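Local coordinates for RagB/SusD domain protein (Flavobacterium johnsoniae, PDB 5J90), which binds chitin and, as a SusD-like outer-membrane lipoprotein, probably passes chitin oligosaccharides to a partner transporter for uptake, at residues A[39-44]-A[327-332]; A[87-92]-A[132-137]; A[214-219]-A[501-506]; A[401-406]-A[417-422]. All coordinates share one frame; numbering follows the deposited sequence.

Contact 1. Residues A[39-44]-A[327-332]; sequences NIQVLT and IYLMNA
The CA atoms of Gln41 and Leu329 mark the nearest backbone approach, at 8.7 Å, so the irregular segment 39-44 meets the end of strand 326-328 through side chains alone. Ile40, Gln41 and Leu43 all point toward segment 327-332, and Ile327 and Leu329 point back. Leu43 and Ile327 meet tip to tip, with CD2 of Leu43 3.9 Å from CD1 of Ile327; a chi2 of 92°, away from the staggered values, places that CD1 there. CG2 of Ile40 lies at the same 3.9 Å from CD1 of Leu329, and branched side chains suit this place because each offers methyls in several directions. Between these pairs runs Gln41. Its chain is extended beyond CG (chi2 -171°) and slides past Leu329 in the opposite direction, CD lying 3.8 Å from CD2 of Leu329, while OE1 comes within 3.3 Å of CG2 of Ile327. An alanine here would probably leave Ile327 CG2 and Leu329 CD2 facing a gap and Gln53 without the amide's weak hydrogen bond. Behind the strand end, Leu329 and Met330 both pair with Phe244 in a classic beta bulge. No hydrogen bond spans the two segments, so this buried contact rests on dispersion and on the exclusion of water: the flank of the glutamine, CG and amide together, lies against the methyls, while its NE2 bonds weakly away to Gln53.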
loop_
_atom_site.group_PDB
_atom_site.type_symbol
_atom_site.label_atom_id
_atom_site.label_comp_id
_atom_site.label_asym_id
_atom_site.label_seq_id
_atom_site.Cartn_x
_atom_site.Cartn_y
_atom_site.Cartn_z
ATOM N N ASN A 39 29.227 -11.695 -4.039
ATOM C CA ASN A 39 28.324 -11.491 -2.899
ATOM C C ASN A 39 26.939 -10.956 -3.219
ATOM O O ASN A 39 26.227 -10.536 -2.318
ATOM C CB ASN A 39 28.985 -10.634 -1.811
ATOM C CG ASN A 39 30.151 -11.343 -1.144
ATOM O OD1 ASN A 39 29.964 -12.153 -0.229
ATOM N ND2 ASN A 39 31.357 -11.055 -1.607
ATOM N N ILE A 40 26.548 -10.961 -4.488
ATOM C CA ILE A 40 25.140 -10.727 -4.820
ATOM C C ILE A 40 24.356 -11.892 -4.228
ATOM O O ILE A 40 23.450 -11.702 -3.409
ATOM C CB ILE A 40 24.927 -10.596 -6.334
ATOM C CG1 ILE A 40 25.669 -9.361 -6.845
ATOM C CG2 ILE A 40 23.430 -10.533 -6.677
ATOM C CD1 ILE A 40 25.954 -9.400 -8.328
ATOM N N GLN A 41 24.723 -13.107 -4.632
ATOM C CA GLN A 41 24.501 -14.286 -3.808
ATOM C C GLN A 41 25.848 -14.641 -3.206
ATOM O O GLN A 41 26.835 -14.783 -3.932
ATOM C CB GLN A 41 23.975 -15.458 -4.637
ATOM C CG GLN A 41 22.574 -15.221 -5.137
ATOM C CD GLN A 41 21.972 -16.457 -5.758
ATOM O OE1 GLN A 41 22.682 -17.328 -6.267
ATOM N NE2 GLN A 41 20.653 -16.553 -5.714
ATOM N N VAL A 42 25.915 -14.759 -1.885
ATOM C CA VAL A 42 27.193 -15.062 -1.247
ATOM C C VAL A 42 27.660 -16.459 -1.632
ATOM O O VAL A 42 27.019 -17.455 -1.305
ATOM C CB VAL A 42 27.117 -14.914 0.279
ATOM C CG1 VAL A 42 28.420 -15.388 0.920
ATOM C CG2 VAL A 42 26.826 -13.462 0.643
ATOM N N LEU A 43 28.771 -16.529 -2.358
ATOM C CA LEU A 43 29.212 -17.808 -2.897
ATOM C C LEU A 43 29.931 -18.651 -1.860
ATOM O O LEU A 43 29.877 -19.884 -1.914
ATOM C CB LEU A 43 30.087 -17.592 -4.131
ATOM C CG LEU A 43 29.377 -16.923 -5.305
ATOM C CD1 LEU A 43 30.292 -16.890 -6.522
ATOM C CD2 LEU A 43 28.057 -17.610 -5.634
ATOM N N THR A 44 30.600 -17.990 -0.919
ATOM C CA THR A 44 31.321 -18.690 0.137
ATOM C C THR A 44 31.420 -17.811 1.384
ATOM O O THR A 44 31.522 -16.594 1.281
ATOM C CB THR A 44 32.735 -19.105 -0.345
ATOM O OG1 THR A 44 33.283 -20.088 0.547
ATOM C CG2 THR A 44 33.658 -17.902 -0.404
ATOM N N ILE A 327 26.566 -19.435 -11.804
ATOM C CA ILE A 327 25.378 -19.130 -11.007
ATOM C C ILE A 327 24.556 -18.081 -11.750
ATOM O O ILE A 327 24.969 -16.928 -11.884
ATOM C CB ILE A 327 25.757 -18.614 -9.605
ATOM C CG1 ILE A 327 26.613 -19.636 -8.843
ATOM C CG2 ILE A 327 24.510 -18.280 -8.804
ATOM C CD1 ILE A 327 28.108 -19.450 -9.018
ATOM N N TYR A 328 23.404 -18.503 -12.257
ATOM C CA TYR A 328 22.557 -17.617 -13.065
ATOM C C TYR A 328 21.739 -16.687 -12.185
ATOM O O TYR A 328 21.117 -17.116 -11.207
ATOM C CB TYR A 328 21.642 -18.430 -13.981
ATOM C CG TYR A 328 22.382 -19.018 -15.162
ATOM C CD1 TYR A 328 23.171 -20.148 -15.014
ATOM C CD2 TYR A 328 22.332 -18.417 -16.412
ATOM C CE1 TYR A 328 23.866 -20.677 -16.087
ATOM C CE2 TYR A 328 23.020 -18.935 -17.489
ATOM C CZ TYR A 328 23.784 -20.068 -17.314
ATOM O OH TYR A 328 24.482 -20.594 -18.379
ATOM N N LEU A 329 21.757 -15.407 -12.532
ATOM C CA LEU A 329 21.021 -14.406 -11.769
ATOM C C LEU A 329 19.901 -13.750 -12.578
ATOM O O LEU A 329 18.973 -13.186 -12.001
ATOM C CB LEU A 329 21.976 -13.352 -11.206
ATOM C CG LEU A 329 22.963 -13.887 -10.172
ATOM C CD1 LEU A 329 23.989 -12.812 -9.835
ATOM C CD2 LEU A 329 22.229 -14.367 -8.926
ATOM N N MET A 330 19.977 -13.816 -13.904
ATOM C CA MET A 330 18.879 -13.357 -14.760
ATOM C C MET A 330 18.983 -14.043 -16.122
ATOM O O MET A 330 19.909 -13.767 -16.891
ATOM C CB MET A 330 18.898 -11.838 -14.922
ATOM C CG MET A 330 17.740 -11.299 -15.764
ATOM S SD MET A 330 17.837 -9.518 -16.064
ATOM C CE MET A 330 17.352 -8.878 -14.476
ATOM N N ASN A 331 18.041 -14.934 -16.408
ATOM C CA ASN A 331 18.036 -15.668 -17.670
ATOM C C ASN A 331 17.347 -14.910 -18.788
ATOM O O ASN A 331 16.427 -14.132 -18.540
ATOM C CB ASN A 331 17.294 -16.994 -17.518
ATOM C CG ASN A 331 17.900 -17.900 -16.480
ATOM O OD1 ASN A 331 19.121 -18.043 -16.394
ATOM N ND2 ASN A 331 17.045 -18.546 -15.702
ATOM N N ALA A 332 17.752 -15.169 -20.026
ATOM C CA ALA A 332 17.062 -14.592 -21.166
ATOM C C ALA A 332 15.555 -14.882 -21.142
ATOM O O ALA A 332 14.759 -14.043 -21.568
ATOM C CB ALA A 332 17.699 -15.086 -22.469
#

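Contact 2. Residues A[87-92]-A[132-137]; sequences GFIWDY and DTFGPI. With EDO (1,2-ethanediol), chain C.
The ring of Phe134 has a neighbour on each face: Trp90 CE3 sits 3.8 Å above one, offset toward the rim, and the CG2 methyl of the adjacent Thr133 lies over the opposite face, also toward the rim, while CG2 of Ile89 meets the ring edge at CE2. Trp90 in turn presents its edge, making a T-shaped pair with Phe134 in which the six-membered ring and the phenyl ring stand at 85°, their centroids 5.4 Å apart. Its chi1 of -176° sets CG anti to the backbone N, and from there the far, six-membered end of the indole comes close to Phe134. There its CZ3 also reaches CG2 of Ile137, 4.1 Å away. A broad indole suits this position because it can touch both Phe134 and Ile137. Ile89 adds a looser contact, its CD1 4.3 Å from CG2 of Thr133, whose hydroxyl bonds back to Arg129 O. Away from this interface, the edge of the Tyr92 ring faces a 1,2-ethanediol, probably from the crystallisation liquor, with OH and O1 in a short hydrogen bond of 2.5 Å. A phenylalanine in place of Tyr92 would probably leave the diol's O1 without that mate. Gly135, just after the second helix, takes a positive phi, at backbone angles where a side chain would be jammed against the preceding carbonyl. The packing joins helices 83-108 and 113-134 as an antiparallel helical hairpin, consistent with the TPR clan to which the SusD family belongs.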
loop_
_atom_site.group_PDB
_atom_site.type_symbol
_atom_site.label_atom_id
_atom_site.label_comp_id
_atom_site.label_asym_id
_atom_site.label_seq_id
_atom_site.Cartn_x
_atom_site.Cartn_y
_atom_site.Cartn_z
ATOM N N GLY A 87 19.837 -11.055 9.615
ATOM C CA GLY A 87 20.847 -10.015 9.643
ATOM C C GLY A 87 21.951 -10.225 8.621
ATOM O O GLY A 87 22.534 -9.263 8.132
ATOM N N PHE A 88 22.227 -11.480 8.284
ATOM C CA PHE A 88 23.258 -11.790 7.294
ATOM C C PHE A 88 23.001 -11.145 5.934
ATOM O O PHE A 88 23.943 -10.768 5.233
ATOM C CB PHE A 88 23.410 -13.306 7.130
ATOM C CG PHE A 88 24.230 -13.948 8.212
ATOM C CD1 PHE A 88 23.652 -14.325 9.413
ATOM C CD2 PHE A 88 25.588 -14.160 8.026
ATOM C CE1 PHE A 88 24.424 -14.912 10.421
ATOM C CE2 PHE A 88 26.364 -14.748 9.023
ATOM C CZ PHE A 88 25.778 -15.125 10.220
ATOM N N ILE A 89 21.727 -11.013 5.561
ATOM C CA ILE A 89 21.374 -10.424 4.271
ATOM C C ILE A 89 21.914 -9.002 4.190
ATOM O O ILE A 89 22.596 -8.619 3.237
ATOM C CB ILE A 89 19.843 -10.377 4.085
ATOM C CG1 ILE A 89 19.209 -11.755 4.296
ATOM C CG2 ILE A 89 19.497 -9.797 2.717
ATOM C CD1 ILE A 89 17.691 -11.705 4.434
ATOM N N TRP A 90 21.609 -8.217 5.219
ATOM C CA TRP A 90 22.012 -6.824 5.263
ATOM C C TRP A 90 23.529 -6.707 5.409
ATOM O O TRP A 90 24.192 -5.967 4.669
ATOM C CB TRP A 90 21.306 -6.143 6.438
ATOM C CG TRP A 90 21.538 -4.672 6.569
ATOM C CD1 TRP A 90 22.628 -4.045 7.107
ATOM C CD2 TRP A 90 20.630 -3.635 6.189
ATOM N NE1 TRP A 90 22.458 -2.677 7.067
ATOM C CE2 TRP A 90 21.236 -2.401 6.508
ATOM C CE3 TRP A 90 19.358 -3.630 5.601
ATOM C CZ2 TRP A 90 20.609 -1.176 6.265
ATOM C CZ3 TRP A 90 18.742 -2.412 5.362
ATOM C CH2 TRP A 90 19.368 -1.209 5.683
ATOM N N ASP A 91 24.086 -7.444 6.364
ATOM C CA ASP A 91 25.490 -7.250 6.703
ATOM C C ASP A 91 26.425 -7.635 5.548
ATOM O O ASP A 91 27.337 -6.875 5.204
ATOM C CB ASP A 91 25.832 -7.962 8.018
ATOM C CG ASP A 91 25.082 -7.369 9.212
ATOM O OD1 ASP A 91 24.751 -6.171 9.166
ATOM O OD2 ASP A 91 24.813 -8.102 10.191
ATOM N N TYR A 92 26.162 -8.771 4.901
ATOM C CA TYR A 92 26.999 -9.176 3.773
ATOM C C TYR A 92 26.790 -8.315 2.528
ATOM O O TYR A 92 27.746 -7.985 1.827
ATOM C CB TYR A 92 26.843 -10.670 3.460
ATOM C CG TYR A 92 27.776 -11.516 4.295
ATOM C CD1 TYR A 92 27.499 -11.772 5.632
ATOM C CD2 TYR A 92 28.948 -12.030 3.757
ATOM C CE1 TYR A 92 28.357 -12.526 6.410
ATOM C CE2 TYR A 92 29.817 -12.784 4.534
ATOM C CZ TYR A 92 29.510 -13.022 5.855
ATOM O OH TYR A 92 30.366 -13.778 6.639
ATOM N N ASP A 132 14.043 -4.785 -2.132
ATOM C CA ASP A 132 12.912 -5.687 -2.306
ATOM C C ASP A 132 12.671 -6.562 -1.082
ATOM O O ASP A 132 11.566 -7.065 -0.886
ATOM C CB ASP A 132 13.096 -6.545 -3.551
ATOM C CG ASP A 132 12.916 -5.762 -4.829
ATOM O OD1 ASP A 132 12.464 -4.595 -4.792
ATOM O OD2 ASP A 132 13.226 -6.339 -5.890
ATOM N N THR A 133 13.699 -6.737 -0.254
ATOM C CA THR A 133 13.595 -7.536 0.961
ATOM C C THR A 133 13.121 -6.716 2.167
ATOM O O THR A 133 12.249 -7.158 2.907
ATOM C CB THR A 133 14.943 -8.223 1.258
ATOM O OG1 THR A 133 15.245 -9.123 0.181
ATOM C CG2 THR A 133 14.897 -9.008 2.546
ATOM N N PHE A 134 13.672 -5.512 2.338
ATOM C CA PHE A 134 13.428 -4.717 3.544
ATOM C C PHE A 134 12.479 -3.535 3.365
ATOM O O PHE A 134 11.873 -3.074 4.346
ATOM C CB PHE A 134 14.764 -4.214 4.124
ATOM C CG PHE A 134 15.644 -5.314 4.649
ATOM C CD1 PHE A 134 15.409 -5.864 5.900
ATOM C CD2 PHE A 134 16.688 -5.819 3.879
ATOM C CE1 PHE A 134 16.192 -6.900 6.375
ATOM C CE2 PHE A 134 17.475 -6.858 4.350
ATOM C CZ PHE A 134 17.227 -7.394 5.600
ATOM N N GLY A 135 12.356 -3.030 2.135
ATOM C CA GLY A 135 11.632 -1.790 1.881
ATOM C C GLY A 135 12.594 -0.612 1.907
ATOM O O GLY A 135 13.514 -0.536 1.094
ATOM N N PRO A 136 12.414 0.322 2.851
ATOM C CA PRO A 136 13.418 1.379 2.993
ATOM C C PRO A 136 14.796 0.775 3.267
ATOM O O PRO A 136 14.900 -0.215 3.995
ATOM C CB PRO A 136 12.925 2.173 4.217
ATOM C CG PRO A 136 11.436 1.872 4.287
ATOM C CD PRO A 136 11.319 0.446 3.831
ATOM N N ILE A 137 15.830 1.354 2.661
ATOM C CA ILE A 137 17.209 0.915 2.922
ATOM C C ILE A 137 18.134 2.122 2.915
ATOM O O ILE A 137 17.748 3.211 2.492
ATOM C CB ILE A 137 17.711 -0.116 1.869
ATOM C CG1 ILE A 137 17.769 0.515 0.471
ATOM C CG2 ILE A 137 16.856 -1.381 1.895
ATOM C CD1 ILE A 137 18.572 -0.314 -0.542
HETATM C C1 EDO C . 30.258 -14.288 9.540
HETATM O O1 EDO C . 31.304 -13.493 8.969
HETATM C C2 EDO C . 29.848 -13.685 10.875
HETATM O O2 EDO C . 29.488 -12.311 10.688
#

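Contact 3. Residues A[214-219]-A[501-506]; sequences IVKVKP and WDVNAP
Val217 and Trp501 meet at the apolar centre, where the valine's CG1 lies 3.8 Å from Trp501 CA and close to its CB. That methyl takes the crowded position between the backbone N and the carbonyl carbon (chi1 69°). CG2 of Ile214 packs on the same CB at 4.2 Å. Next to this, CG1 of Val503 presses against CB of Lys216 at 3.5 Å. Beta-branched residues suit the place because their methyls start close to the backbone, where the two loops meet. Farther out, the lysine chain bends at chi3 (-59°), turning CE toward the Val503 and Ala505 carbonyls; NZ beyond it donates to Ala505 O over 2.9 Å. Arg441 O is a second acceptor for the ammonium, and a water 2.7 Å from NZ a third. Asp502 OD1, itself salt-bridged to Arg466, stays 5.3 Å from NZ. A second water, accepting from Lys216 N, donates to Trp501 O over 2.7 Å, bridging the two backbones. Residues 214-218 connect helix 196-213 to helix 219-231. Ile214 also packs on helix 154-177 and Trp501 on helix 432-442, while Val503 touches Val503 of the second subunit, so the C-terminal segment both packs on this helical corner and forms part of the subunit interface.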
loop_
_atom_site.group_PDB
_atom_site.type_symbol
_atom_site.label_atom_id
_atom_site.label_comp_id
_atom_site.label_asym_id
_atom_site.label_seq_id
_atom_site.Cartn_x
_atom_site.Cartn_y
_atom_site.Cartn_z
ATOM N N ILE A 214 7.060 -2.250 -10.316
ATOM C CA ILE A 214 6.325 -1.108 -9.771
ATOM C C ILE A 214 5.010 -0.831 -10.501
ATOM O O ILE A 214 4.399 0.219 -10.297
ATOM C CB ILE A 214 7.207 0.166 -9.711
ATOM C CG1 ILE A 214 7.559 0.681 -11.111
ATOM C CG2 ILE A 214 8.470 -0.117 -8.897
ATOM C CD1 ILE A 214 8.194 2.068 -11.105
ATOM N N VAL A 215 4.541 -1.777 -11.309
ATOM C CA VAL A 215 3.351 -1.504 -12.124
ATOM C C VAL A 215 2.066 -1.265 -11.315
ATOM O O VAL A 215 1.167 -0.559 -11.790
ATOM C CB VAL A 215 3.146 -2.600 -13.202
ATOM C CG1 VAL A 215 2.656 -3.902 -12.586
ATOM C CG2 VAL A 215 2.176 -2.112 -14.279
ATOM N N LYS A 216 1.957 -1.836 -10.117
ATOM C CA LYS A 216 0.762 -1.606 -9.293
ATOM C C LYS A 216 0.816 -0.280 -8.549
ATOM O O LYS A 216 -0.220 0.353 -8.344
ATOM C CB LYS A 216 0.500 -2.767 -8.310
ATOM C CG LYS A 216 0.379 -4.124 -8.994
ATOM C CD LYS A 216 -0.475 -5.157 -8.246
ATOM C CE LYS A 216 0.050 -5.449 -6.875
ATOM N NZ LYS A 216 -0.693 -6.619 -6.280
ATOM N N VAL A 217 2.000 0.150 -8.128
ATOM C CA VAL A 217 2.111 1.370 -7.337
ATOM C C VAL A 217 2.271 2.617 -8.220
ATOM O O VAL A 217 1.762 3.690 -7.891
ATOM C CB VAL A 217 3.259 1.257 -6.287
ATOM C CG1 VAL A 217 4.625 1.229 -6.958
ATOM C CG2 VAL A 217 3.187 2.399 -5.279
ATOM N N LYS A 218 2.967 2.481 -9.346
ATOM C CA LYS A 218 3.226 3.596 -10.255
ATOM C C LYS A 218 3.161 3.109 -11.704
ATOM O O LYS A 218 4.193 3.031 -12.382
ATOM C CB LYS A 218 4.628 4.179 -10.020
ATOM C CG LYS A 218 4.771 5.312 -9.003
ATOM C CD LYS A 218 6.184 5.917 -9.107
ATOM C CE LYS A 218 6.506 6.931 -8.006
ATOM N NZ LYS A 218 7.917 7.447 -8.137
ATOM N N PRO A 219 1.959 2.770 -12.195
ATOM C CA PRO A 219 1.877 2.246 -13.564
ATOM C C PRO A 219 2.418 3.194 -14.632
ATOM O O PRO A 219 2.908 2.699 -15.647
ATOM C CB PRO A 219 0.378 1.991 -13.775
ATOM C CG PRO A 219 -0.305 2.784 -12.712
ATOM C CD PRO A 219 0.641 2.803 -11.535
ATOM N N TRP A 501 6.191 -0.983 -3.337
ATOM C CA TRP A 501 5.673 -1.530 -4.601
ATOM C C TRP A 501 4.634 -2.633 -4.397
ATOM O O TRP A 501 3.881 -2.948 -5.319
ATOM C CB TRP A 501 6.781 -1.989 -5.576
ATOM C CG TRP A 501 7.762 -3.016 -5.041
ATOM C CD1 TRP A 501 9.075 -2.779 -4.737
ATOM C CD2 TRP A 501 7.539 -4.419 -4.797
ATOM N NE1 TRP A 501 9.681 -3.937 -4.297
ATOM C CE2 TRP A 501 8.766 -4.961 -4.328
ATOM C CE3 TRP A 501 6.440 -5.276 -4.939
ATOM C CZ2 TRP A 501 8.912 -6.311 -3.977
ATOM C CZ3 TRP A 501 6.588 -6.619 -4.592
ATOM C CH2 TRP A 501 7.817 -7.122 -4.110
ATOM N N ASP A 502 4.581 -3.207 -3.197
ATOM C CA ASP A 502 3.712 -4.347 -2.900
ATOM C C ASP A 502 2.344 -3.880 -2.420
ATOM O O ASP A 502 1.820 -4.352 -1.415
ATOM C CB ASP A 502 4.396 -5.235 -1.841
ATOM C CG ASP A 502 3.727 -6.583 -1.654
ATOM O OD1 ASP A 502 3.014 -7.027 -2.582
ATOM O OD2 ASP A 502 3.945 -7.195 -0.577
ATOM N N VAL A 503 1.759 -2.948 -3.157
ATOM C CA VAL A 503 0.499 -2.342 -2.742
ATOM C C VAL A 503 -0.643 -3.354 -2.810
ATOM O O VAL A 503 -0.678 -4.228 -3.687
ATOM C CB VAL A 503 0.206 -1.081 -3.596
ATOM C CG1 VAL A 503 0.123 -1.431 -5.046
ATOM C CG2 VAL A 503 -1.062 -0.371 -3.129
ATOM N N ASN A 504 -1.572 -3.260 -1.862
ATOM C CA ASN A 504 -2.773 -4.085 -1.934
ATOM C C ASN A 504 -3.723 -3.576 -3.017
ATOM O O ASN A 504 -4.613 -2.754 -2.764
ATOM C CB ASN A 504 -3.501 -4.137 -0.593
ATOM C CG ASN A 504 -4.662 -5.083 -0.629
ATOM O OD1 ASN A 504 -4.505 -6.242 -0.997
ATOM N ND2 ASN A 504 -5.843 -4.599 -0.290
ATOM N N ALA A 505 -3.516 -4.070 -4.229
ATOM C CA ALA A 505 -4.217 -3.596 -5.421
ATOM C C ALA A 505 -4.250 -4.760 -6.391
ATOM O O ALA A 505 -3.445 -5.686 -6.287
ATOM C CB ALA A 505 -3.474 -2.418 -6.046
ATOM N N PRO A 506 -5.185 -4.736 -7.347
ATOM C CA PRO A 506 -5.262 -5.854 -8.294
ATOM C C PRO A 506 -4.155 -5.791 -9.354
ATOM O O PRO A 506 -3.478 -4.768 -9.503
ATOM C CB PRO A 506 -6.641 -5.660 -8.933
ATOM C CG PRO A 506 -6.860 -4.178 -8.895
ATOM C CD PRO A 506 -6.238 -3.725 -7.577
HETATM O O HOH W 1 3.848 -2.484 -8.029
HETATM O O HOH W 2 0.859 -6.745 -4.114
#

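Contact 4. Residues A[401-406]-A[417-422]; sequences NNVTVA and LQKIIT
Asn401 uses both ends of its amide on the helix, receiving a hydrogen bond from Gln418 and giving one to Thr422. NE2 of Gln418 lies 2.9 Å from OD1 of Asn401; the N-H...O angle is 167°, nearly straight, yet the donor arrives from above the plane of the acceptor carbonyl, and the two amides are turned 58° apart. Asn401 ND2 reaches OG1 of Thr422 over 3.0 Å, with the acceptor close to the amide plane. An amide suits this place because it donates and accepts at once. On the next face, NZ of Lys419 is gripped by two carbonyls, Thr404 O at 2.8 Å and Ala406 O at 2.7 Å, and by a water that also accepts from Thr404 N. The bend at chi4 (-77°) swings NZ round to them. Val403 CG2 packs tightly on the lysine stem, 3.4 Å from CG. An irregular loop thus wraps across helix 413-428 in the mostly helical SusD-like fold, meeting the helix's polar side chains with one loop amide and two loop carbonyls over about one turn. Thr422 OG1 is set by its own bond of 2.7 Å to Gln418 O, one turn back, where the hydroxyl and Thr422 N approach from opposite faces of the carbonyl plane. Farther out, Lys446 N also bonds to Asn401 OD1, Asn380 holds the Thr404 hydroxyl, and Tyr278 and Tyr357 bind the carbonyls of Val403 and Val405.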
loop_
_atom_site.group_PDB
_atom_site.type_symbol
_atom_site.label_atom_id
_atom_site.label_comp_id
_atom_site.label_asym_id
_atom_site.label_seq_id
_atom_site.Cartn_x
_atom_site.Cartn_y
_atom_site.Cartn_z
ATOM N N ASN A 401 -2.296 -24.409 -8.298
ATOM C CA ASN A 401 -1.985 -23.656 -9.514
ATOM C C ASN A 401 -2.643 -24.344 -10.702
ATOM O O ASN A 401 -2.017 -25.120 -11.441
ATOM C CB ASN A 401 -0.471 -23.496 -9.728
ATOM C CG ASN A 401 -0.137 -22.314 -10.630
ATOM O OD1 ASN A 401 -0.608 -21.199 -10.404
ATOM N ND2 ASN A 401 0.654 -22.552 -11.662
ATOM N N ASN A 402 -3.932 -24.076 -10.859
ATOM C CA ASN A 402 -4.761 -24.866 -11.758
ATOM C C ASN A 402 -4.946 -24.166 -13.086
ATOM O O ASN A 402 -5.975 -23.554 -13.362
ATOM C CB ASN A 402 -6.084 -25.203 -11.073
ATOM C CG ASN A 402 -5.869 -25.938 -9.763
ATOM O OD1 ASN A 402 -4.989 -26.799 -9.662
ATOM N ND2 ASN A 402 -6.649 -25.590 -8.746
ATOM N N VAL A 403 -3.898 -24.246 -13.892
ATOM C CA VAL A 403 -3.834 -23.595 -15.187
ATOM C C VAL A 403 -2.978 -24.470 -16.101
ATOM O O VAL A 403 -2.016 -25.100 -15.650
ATOM C CB VAL A 403 -3.226 -22.166 -15.056
ATOM C CG1 VAL A 403 -1.783 -22.227 -14.573
ATOM C CG2 VAL A 403 -3.325 -21.407 -16.357
ATOM N N THR A 404 -3.331 -24.527 -17.378
ATOM C CA THR A 404 -2.550 -25.293 -18.338
ATOM C C THR A 404 -1.460 -24.420 -18.951
ATOM O O THR A 404 -1.432 -23.202 -18.757
ATOM C CB THR A 404 -3.429 -25.820 -19.484
ATOM O OG1 THR A 404 -3.990 -24.710 -20.186
ATOM C CG2 THR A 404 -4.545 -26.693 -18.943
ATOM N N VAL A 405 -0.577 -25.038 -19.724
ATOM C CA VAL A 405 0.476 -24.294 -20.392
ATOM C C VAL A 405 -0.044 -23.527 -21.605
ATOM O O VAL A 405 0.302 -22.364 -21.802
ATOM C CB VAL A 405 1.637 -25.214 -20.833
ATOM C CG1 VAL A 405 2.672 -24.408 -21.599
ATOM C CG2 VAL A 405 2.284 -25.882 -19.631
ATOM N N ALA A 406 -0.882 -24.175 -22.418
ATOM C CA ALA A 406 -1.285 -23.624 -23.710
ATOM C C ALA A 406 -1.920 -22.241 -23.620
ATOM O O ALA A 406 -2.787 -21.997 -22.778
ATOM C CB ALA A 406 -2.236 -24.588 -24.428
ATOM N N LEU A 417 -1.892 -13.778 -17.308
ATOM C CA LEU A 417 -0.789 -13.430 -16.433
ATOM C C LEU A 417 -0.361 -14.633 -15.601
ATOM O O LEU A 417 0.832 -14.859 -15.422
ATOM C CB LEU A 417 -1.154 -12.246 -15.529
ATOM C CG LEU A 417 -0.013 -11.749 -14.628
ATOM C CD1 LEU A 417 1.165 -11.272 -15.446
ATOM C CD2 LEU A 417 -0.511 -10.632 -13.698
ATOM N N GLN A 418 -1.317 -15.408 -15.092
ATOM C CA GLN A 418 -0.982 -16.611 -14.337
ATOM C C GLN A 418 -0.124 -17.573 -15.159
ATOM O O GLN A 418 0.823 -18.167 -14.638
ATOM C CB GLN A 418 -2.249 -17.299 -13.812
ATOM C CG GLN A 418 -1.974 -18.500 -12.925
ATOM C CD GLN A 418 -3.248 -19.139 -12.387
ATOM O OE1 GLN A 418 -4.360 -18.768 -12.784
ATOM N NE2 GLN A 418 -3.096 -20.108 -11.490
ATOM N N LYS A 419 -0.447 -17.731 -16.442
ATOM C CA LYS A 419 0.344 -18.596 -17.312
ATOM C C LYS A 419 1.755 -18.050 -17.457
ATOM O O LYS A 419 2.732 -18.783 -17.294
ATOM C CB LYS A 419 -0.312 -18.730 -18.690
ATOM C CG LYS A 419 -1.564 -19.602 -18.686
ATOM C CD LYS A 419 -2.262 -19.531 -20.037
ATOM C CE LYS A 419 -3.579 -20.304 -20.023
ATOM N NZ LYS A 419 -3.378 -21.786 -20.102
ATOM N N ILE A 420 1.859 -16.762 -17.770
ATOM C CA ILE A 420 3.162 -16.122 -17.935
ATOM C C ILE A 420 4.038 -16.255 -16.687
ATOM O O ILE A 420 5.203 -16.669 -16.763
ATOM C CB ILE A 420 2.991 -14.637 -18.306
ATOM C CG1 ILE A 420 2.409 -14.525 -19.718
ATOM C CG2 ILE A 420 4.320 -13.905 -18.212
ATOM C CD1 ILE A 420 1.882 -13.128 -20.061
ATOM N N ILE A 421 3.476 -15.920 -15.532
ATOM C CA ILE A 421 4.258 -15.955 -14.300
ATOM C C ILE A 421 4.597 -17.395 -13.892
ATOM O O ILE A 421 5.674 -17.647 -13.353
ATOM C CB ILE A 421 3.552 -15.202 -13.149
ATOM C CG1 ILE A 421 3.291 -13.732 -13.531
ATOM C CG2 ILE A 421 4.378 -15.288 -11.867
ATOM C CD1 ILE A 421 4.532 -12.940 -13.871
ATOM N N THR A 422 3.702 -18.348 -14.159
ATOM C CA THR A 422 4.014 -19.752 -13.861
ATOM C C THR A 422 5.244 -20.199 -14.655
ATOM O O THR A 422 6.172 -20.794 -14.099
ATOM C CB THR A 422 2.822 -20.679 -14.185
ATOM O OG1 THR A 422 1.724 -20.359 -13.323
ATOM C CG2 THR A 422 3.197 -22.146 -13.985
HETATM O O HOH W 3 -5.440 -21.616 -10.395
HETATM O O HOH W 4 -5.624 -23.003 -18.183
#

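How the contacts relate
Along the chain contact 2 is nested inside the long loop closed by contact 1, contact 4 lies inside that closed by contact 3, and contacts 1 and 3 interlock, their segments alternating. Contacts 1 and 2 have centres about 17 Å apart and touch where Val42 and Asn39 pack on Tyr92 of helix 83-108. Contact 3, about 21 Å from contact 2, meets it through a probable hydrogen bond between Asp132 OD1 and Trp501 NE1, linking helix 113-134 to the C-terminal segment. Contact 4 touches none of the others and lies about 31 Å from contact 2, across the chain's centre. Together they tie N-terminal, central and C-terminal segments into one compact helical body.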